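Local coordinates for uncharacterized protein lp_2664 (Lactobacillus plantarum WCFS1, PDB 2PJQ), which is of unknown function but carries an HD domain, the fold of metal-dependent phosphohydrolases, and so may hydrolyse phosphate esters, at residues 57-62 with 122-127. Numbering follows the deposited sequence.
Sequences LAAAWL and QVVQDA
Val-124 meets Ala-59 and Ala-60 in a helix-to-helix packing contact whose side-chain pairs are all apolar, buried in the all-helical core, between helix 53-62 and helix 119-130. No hydrogen bond links the two segments; of the 115 Å² they bury together, nearly all comes from Val-124, Ala-59 and Ala-60. The small alanine side chains are consistent with the close backbone approach, CA of Ala-60 lying 5.4 Å from CA of Val-124. The two methyls of the valine divide the work. With CG1 anti to the backbone N (chi1 -163°), that branch reaches the main chain of the facing helix, 3.4 Å from CA of Ala-60, and also lies 3.9 Å from CB of Ala-60. CG2, beside the backbone N, faces the neighbouring alanine, with CB of Ala-59 at 4.1 Å. Both helices belong to the HD domain, and the side chain of Val-124 lies near, without touching, His-34, His-63, Asp-64 and Asp-128, whose converging side chains resemble the H...HD...D metal site of this family, although no metal is bound to them here. Ile-101 of helix 92-102 touches both Ala-59 and Val-124, adding a third helix to the apolar packing. Away from the alanine-facing side, the carboxylate of Asp-126 joins helix 119-130 to the 191-192 backbone, its two oxygens hydrogen-bonded to the N atoms of Asn-191 and Thr-192.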
loop_
_atom_site.group_PDB
_atom_site.type_symbol
_atom_site.label_atom_id
_atom_site.label_comp_id
_atom_site.label_asym_id
_atom_site.label_seq_id
_atom_site.Cartn_x
_atom_site.Cartn_y
_atom_site.Cartn_z
ATOM N N LEU B 57 -12.073 -25.620 -2.253
ATOM C CA LEU B 57 -11.949 -24.715 -1.121
ATOM C C LEU B 57 -10.763 -25.108 -0.280
ATOM O O LEU B 57 -10.004 -24.245 0.161
ATOM C CB LEU B 57 -13.216 -24.720 -0.270
ATOM C CG LEU B 57 -14.494 -24.491 -1.062
ATOM C CD1 LEU B 57 -15.662 -24.379 -0.111
ATOM C CD2 LEU B 57 -14.349 -23.232 -1.907
ATOM N N ALA B 58 -10.614 -26.412 -0.061
ATOM C CA ALA B 58 -9.514 -26.935 0.732
ATOM C C ALA B 58 -8.230 -26.334 0.184
ATOM O O ALA B 58 -7.499 -25.649 0.910
ATOM C CB ALA B 58 -9.479 -28.438 0.642
ATOM N N ALA B 59 -7.973 -26.553 -1.106
ATOM C CA ALA B 59 -6.772 -26.019 -1.728
ATOM C C ALA B 59 -6.811 -24.509 -1.703
ATOM O O ALA B 59 -5.770 -23.864 -1.673
ATOM C CB ALA B 59 -6.632 -26.520 -3.167
ATOM N N ALA B 60 -8.003 -23.928 -1.723
ATOM C CA ALA B 60 -8.104 -22.473 -1.699
ATOM C C ALA B 60 -7.639 -21.957 -0.349
ATOM O O ALA B 60 -6.862 -21.015 -0.263
ATOM C CB ALA B 60 -9.524 -22.050 -1.948
ATOM N N TRP B 61 -8.126 -22.602 0.706
ATOM C CA TRP B 61 -7.791 -22.239 2.077
ATOM C C TRP B 61 -6.308 -22.373 2.339
ATOM O O TRP B 61 -5.704 -21.525 2.992
ATOM C CB TRP B 61 -8.517 -23.154 3.075
ATOM C CG TRP B 61 -9.981 -22.898 3.267
ATOM C CD1 TRP B 61 -11.009 -23.769 3.020
ATOM C CD2 TRP B 61 -10.574 -21.714 3.788
ATOM N NE1 TRP B 61 -12.216 -23.195 3.360
ATOM C CE2 TRP B 61 -11.978 -21.930 3.834
ATOM C CE3 TRP B 61 -10.062 -20.483 4.227
ATOM C CZ2 TRP B 61 -12.871 -20.960 4.298
ATOM C CZ3 TRP B 61 -10.949 -19.520 4.691
ATOM C CH2 TRP B 61 -12.341 -19.766 4.721
ATOM N N LEU B 62 -5.722 -23.438 1.804
ATOM C CA LEU B 62 -4.318 -23.744 2.049
ATOM C C LEU B 62 -3.203 -23.217 1.149
ATOM O O LEU B 62 -2.042 -23.490 1.418
ATOM C CB LEU B 62 -4.176 -25.268 2.181
ATOM C CG LEU B 62 -5.025 -25.974 3.257
ATOM C CD1 LEU B 62 -4.965 -27.483 3.045
ATOM C CD2 LEU B 62 -4.537 -25.617 4.656
ATOM N N GLN B 122 -7.637 -24.732 -11.653
ATOM C CA GLN B 122 -7.905 -23.539 -12.425
ATOM C C GLN B 122 -8.829 -22.661 -11.621
ATOM O O GLN B 122 -8.729 -21.442 -11.662
ATOM C CB GLN B 122 -8.567 -23.908 -13.743
ATOM C CG GLN B 122 -7.650 -24.701 -14.665
ATOM C CD GLN B 122 -8.365 -25.250 -15.883
ATOM O OE1 GLN B 122 -9.422 -24.749 -16.295
ATOM N NE2 GLN B 122 -7.784 -26.282 -16.478
ATOM N N VAL B 123 -9.731 -23.278 -10.868
ATOM C CA VAL B 123 -10.649 -22.495 -10.065
ATOM C C VAL B 123 -9.953 -21.812 -8.883
ATOM O O VAL B 123 -10.198 -20.643 -8.615
ATOM C CB VAL B 123 -11.828 -23.353 -9.568
ATOM C CG1 VAL B 123 -12.632 -22.586 -8.525
ATOM C CG2 VAL B 123 -12.740 -23.692 -10.736
ATOM N N VAL B 124 -9.078 -22.522 -8.177
ATOM C CA VAL B 124 -8.388 -21.906 -7.050
ATOM C C VAL B 124 -7.585 -20.726 -7.606
ATOM O O VAL B 124 -7.712 -19.590 -7.143
ATOM C CB VAL B 124 -7.434 -22.918 -6.342
ATOM C CG1 VAL B 124 -7.059 -22.421 -4.948
ATOM C CG2 VAL B 124 -8.104 -24.262 -6.233
ATOM N N GLN B 125 -6.785 -20.996 -8.628
ATOM C CA GLN B 125 -5.966 -19.963 -9.253
ATOM C C GLN B 125 -6.770 -18.721 -9.663
ATOM O O GLN B 125 -6.414 -17.586 -9.313
ATOM C CB GLN B 125 -5.251 -20.542 -10.474
ATOM C CG GLN B 125 -4.516 -19.507 -11.281
ATOM C CD GLN B 125 -3.693 -20.103 -12.401
ATOM O OE1 GLN B 125 -2.628 -20.679 -12.169
ATOM N NE2 GLN B 125 -4.186 -19.966 -13.630
ATOM N N ASP B 126 -7.846 -18.931 -10.414
ATOM C CA ASP B 126 -8.673 -17.812 -10.849
ATOM C C ASP B 126 -9.218 -17.045 -9.659
ATOM O O ASP B 126 -9.340 -15.827 -9.689
ATOM C CB ASP B 126 -9.827 -18.311 -11.704
ATOM C CG ASP B 126 -9.389 -18.675 -13.100
ATOM O OD1 ASP B 126 -8.268 -18.272 -13.490
ATOM O OD2 ASP B 126 -10.168 -19.345 -13.810
ATOM N N ALA B 127 -9.548 -17.762 -8.598
ATOM C CA ALA B 127 -10.076 -17.120 -7.413
ATOM C C ALA B 127 -8.993 -16.279 -6.749
ATOM O O ALA B 127 -9.215 -15.116 -6.399
ATOM C CB ALA B 127 -10.586 -18.162 -6.450
#